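Local coordinates for TTHB210-like domain-containing protein (Thermus thermophilus, PDB 3VG8) that is of unknown function, is controlled by the sigma-E/anti-sigma-E regulatory system of its thermophilic host, and assembles into a novel homodecamer, at residues Phe14-Tyr22 with Pro32-Gly40. The protein carries 1 engineered substitution. Residues are numbered along the deposited sequence; the frame is centred on the assembly and turned at random.
Sequences FIPGLGTLY and PFLAYDRAG
Arg38 lies over one face of the Phe14 ring, its CG centred there in a CH-pi contact, 3.8 Å from the ring centroid. With CG of Phe14 anti to the backbone N (chi1 177°), the ring reaches the turn after the neighbouring strand, where the extended Arg38 side chain crosses it at about a right angle. The guanidinium covers the CD2 side: Phe14 CD2 sits over its centre, 3.3 Å from Arg38 CZ, and the two planes are 36° apart, an inclined overlap rather than a parallel stack. At the ring's edge lie Thr20 OG1, Tyr36 O and the CA of Asp37. Water 1, in the guanidinium plane, accepts from Arg38 NH2 and donates to Phe14 O; Arg38 NE forms a salt bridge with Glu112. The Tyr36 ring turns an edge to Thr20 O, with Tyr36 CD1 3.6 Å from that oxygen.

The backbones of strands 20-23 and 33-36 form an antiparallel hairpin. Thr20 and Tyr36 exchange two nearly straight bonds, Thr20 N to Tyr36 O at 2.8 Å and Tyr36 N to Thr20 O at 2.9 Å. Tyr22 and Leu34 form the next hydrogen-bonded pair; between them, the non-hydrogen-bonded pair Leu21 and Ala35 brings Leu21 CD2 to 3.7 Å from Ala35 CB. Tyr22 also pairs with a strand of a second subunit, which continues the sheet across the interface.

At the Thr20-Tyr36 end of the hairpin, Thr20 OG1 hydrogen-bonds to Asn13 O and shares water 2 with Asp37 O, while Asp37 OD1 accepts from Ala39 N in an Asx turn. The chemistry thus changes along the hairpin: backbone bonds fix the strand register, whereas the aliphatic part of an arginine laid over an aromatic face, with its inclined guanidinium held by a carboxylate and a water, joins the flanking loops.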
loop_
_atom_site.group_PDB
_atom_site.type_symbol
_atom_site.label_atom_id
_atom_site.label_comp_id
_atom_site.label_asym_id
_atom_site.label_seq_id
_atom_site.Cartn_x
_atom_site.Cartn_y
_atom_site.Cartn_z
ATOM N N PHE F 14 28.420 -3.609 23.138
ATOM C CA PHE F 14 27.619 -3.880 21.955
ATOM C C PHE F 14 27.799 -2.720 20.990
ATOM O O PHE F 14 27.568 -1.565 21.351
ATOM C CB PHE F 14 26.138 -4.032 22.342
ATOM C CG PHE F 14 25.204 -4.238 21.161
ATOM C CD1 PHE F 14 24.894 -5.523 20.713
ATOM C CD2 PHE F 14 24.597 -3.146 20.534
ATOM C CE1 PHE F 14 23.991 -5.712 19.675
ATOM C CE2 PHE F 14 23.690 -3.334 19.496
ATOM C CZ PHE F 14 23.386 -4.621 19.067
ATOM N N ILE F 15 28.223 -3.015 19.765
ATOM C CA ILE F 15 28.407 -1.953 18.780
ATOM C C ILE F 15 27.322 -2.010 17.722
ATOM O O ILE F 15 27.122 -3.032 17.054
ATOM C CB ILE F 15 29.808 -2.022 18.104
ATOM C CG1 ILE F 15 30.897 -1.757 19.142
ATOM C CG2 ILE F 15 29.917 -1.005 16.974
ATOM C CD1 ILE F 15 31.135 -2.905 20.053
ATOM N N PRO F 16 26.591 -0.898 17.563
ATOM C CA PRO F 16 25.510 -0.781 16.595
ATOM C C PRO F 16 26.016 -1.151 15.210
ATOM O O PRO F 16 26.981 -0.569 14.719
ATOM C CB PRO F 16 25.114 0.694 16.717
ATOM C CG PRO F 16 25.344 0.959 18.166
ATOM C CD PRO F 16 26.710 0.332 18.362
ATOM N N GLY F 17 25.369 -2.131 14.591
ATOM C CA GLY F 17 25.783 -2.560 13.274
ATOM C C GLY F 17 26.750 -3.734 13.302
ATOM O O GLY F 17 26.967 -4.357 12.272
ATOM N N LEU F 18 27.336 -4.031 14.460
ATOM C CA LEU F 18 28.281 -5.159 14.600
ATOM C C LEU F 18 27.837 -6.191 15.638
ATOM O O LEU F 18 28.047 -7.388 15.465
ATOM C CB LEU F 18 29.658 -4.665 15.019
ATOM C CG LEU F 18 30.441 -3.782 14.040
ATOM C CD1 LEU F 18 31.708 -3.314 14.737
ATOM C CD2 LEU F 18 30.777 -4.553 12.760
ATOM N N GLY F 19 27.231 -5.708 16.719
ATOM C CA GLY F 19 26.780 -6.573 17.798
ATOM C C GLY F 19 27.895 -6.771 18.813
ATOM O O GLY F 19 28.845 -5.984 18.872
ATOM N N THR F 20 27.776 -7.813 19.624
ATOM C CA THR F 20 28.807 -8.128 20.606
ATOM C C THR F 20 29.673 -9.171 19.919
ATOM O O THR F 20 29.200 -10.263 19.597
ATOM C CB THR F 20 28.200 -8.714 21.882
ATOM O OG1 THR F 20 27.294 -7.759 22.440
ATOM C CG2 THR F 20 29.293 -9.042 22.896
ATOM N N LEU F 21 30.931 -8.817 19.693
ATOM C CA LEU F 21 31.878 -9.676 18.978
ATOM C C LEU F 21 32.832 -10.508 19.803
ATOM O O LEU F 21 33.370 -10.060 20.814
ATOM C CB LEU F 21 32.730 -8.833 18.031
ATOM C CG LEU F 21 32.036 -8.197 16.833
ATOM C CD1 LEU F 21 33.028 -7.282 16.109
ATOM C CD2 LEU F 21 31.528 -9.292 15.909
ATOM N N TYR F 22 33.068 -11.718 19.323
ATOM C CA TYR F 22 33.982 -12.627 19.970
ATOM C C TYR F 22 34.680 -13.464 18.920
ATOM O O TYR F 22 34.105 -13.805 17.891
ATOM C CB TYR F 22 33.232 -13.510 20.978
ATOM C CG TYR F 22 32.880 -12.740 22.240
ATOM C CD1 TYR F 22 33.852 -11.970 22.891
ATOM C CD2 TYR F 22 31.580 -12.731 22.756
ATOM C CE1 TYR F 22 33.544 -11.201 24.018
ATOM C CE2 TYR F 22 31.260 -11.965 23.890
ATOM C CZ TYR F 22 32.253 -11.202 24.509
ATOM O OH TYR F 22 31.973 -10.426 25.610
ATOM N N PRO F 32 36.657 -17.478 12.224
ATOM C CA PRO F 32 35.617 -16.446 12.198
ATOM C C PRO F 32 35.240 -15.719 13.490
ATOM O O PRO F 32 35.475 -16.207 14.599
ATOM C CB PRO F 32 34.424 -17.196 11.617
ATOM C CG PRO F 32 34.563 -18.539 12.255
ATOM C CD PRO F 32 36.054 -18.822 12.171
ATOM N N PHE F 33 34.661 -14.531 13.309
ATOM C CA PHE F 33 34.182 -13.727 14.415
ATOM C C PHE F 33 32.704 -14.088 14.587
ATOM O O PHE F 33 31.985 -14.326 13.603
ATOM C CB PHE F 33 34.293 -12.240 14.103
ATOM C CG PHE F 33 35.696 -11.714 14.109
ATOM C CD1 PHE F 33 36.606 -12.112 13.138
ATOM C CD2 PHE F 33 36.096 -10.779 15.070
ATOM C CE1 PHE F 33 37.896 -11.583 13.114
ATOM C CE2 PHE F 33 37.385 -10.239 15.054
ATOM C CZ PHE F 33 38.285 -10.639 14.077
ATOM N N LEU F 34 32.253 -14.145 15.832
ATOM C CA LEU F 34 30.867 -14.461 16.118
ATOM C C LEU F 34 30.216 -13.176 16.638
ATOM O O LEU F 34 30.718 -12.552 17.567
ATOM C CB LEU F 34 30.793 -15.569 17.164
ATOM C CG LEU F 34 31.613 -16.824 16.842
ATOM C CD1 LEU F 34 31.567 -17.785 18.024
ATOM C CD2 LEU F 34 31.069 -17.512 15.602
ATOM N N ALA F 35 29.108 -12.780 16.018
ATOM C CA ALA F 35 28.399 -11.563 16.411
ATOM C C ALA F 35 27.083 -11.922 17.084
ATOM O O ALA F 35 26.220 -12.557 16.476
ATOM C CB ALA F 35 28.123 -10.683 15.194
ATOM N N TYR F 36 26.938 -11.482 18.332
ATOM C CA TYR F 36 25.745 -11.740 19.124
ATOM C C TYR F 36 24.898 -10.485 19.280
ATOM O O TYR F 36 25.432 -9.370 19.229
ATOM C CB TYR F 36 26.160 -12.230 20.513
ATOM C CG TYR F 36 26.868 -13.566 20.505
ATOM C CD1 TYR F 36 28.236 -13.659 20.209
ATOM C CD2 TYR F 36 26.157 -14.749 20.738
ATOM C CE1 TYR F 36 28.874 -14.897 20.139
ATOM C CE2 TYR F 36 26.785 -15.996 20.674
ATOM C CZ TYR F 36 28.139 -16.062 20.372
ATOM O OH TYR F 36 28.752 -17.292 20.290
ATOM N N ASP F 37 23.585 -10.650 19.472
ATOM C CA ASP F 37 22.742 -9.480 19.683
ATOM C C ASP F 37 22.668 -9.158 21.183
ATOM O O ASP F 37 23.371 -9.767 21.991
ATOM C CB ASP F 37 21.339 -9.661 19.094
ATOM C CG ASP F 37 20.589 -10.854 19.675
ATOM O OD1 ASP F 37 20.872 -11.285 20.831
ATOM O OD2 ASP F 37 19.688 -11.351 18.953
ATOM N N ARG F 38 21.838 -8.192 21.558
ATOM C CA ARG F 38 21.730 -7.807 22.966
ATOM C C ARG F 38 21.161 -8.902 23.863
ATOM O O ARG F 38 21.328 -8.856 25.076
ATOM C CB ARG F 38 20.883 -6.525 23.104
ATOM C CG ARG F 38 21.528 -5.263 22.499
ATOM C CD ARG F 38 20.778 -4.000 22.937
ATOM N NE ARG F 38 21.185 -2.780 22.237
ATOM C CZ ARG F 38 22.266 -2.061 22.532
ATOM N NH1 ARG F 38 23.064 -2.435 23.517
ATOM N NH2 ARG F 38 22.547 -0.967 21.842
ATOM N N ALA F 39 20.504 -9.891 23.266
ATOM C CA ALA F 39 19.906 -10.981 24.025
ATOM C C ALA F 39 20.900 -12.131 24.172
ATOM O O ALA F 39 20.626 -13.129 24.830
ATOM C CB ALA F 39 18.616 -11.474 23.324
ATOM N N GLY F 40 22.049 -12.002 23.528
ATOM C CA GLY F 40 23.033 -13.055 23.641
ATOM C C GLY F 40 22.862 -14.162 22.621
ATOM O O GLY F 40 23.507 -15.205 22.750
HETATM O O HOH W 1 25.329 0.212 22.664
HETATM O O HOH W 2 25.230 -8.838 23.714
#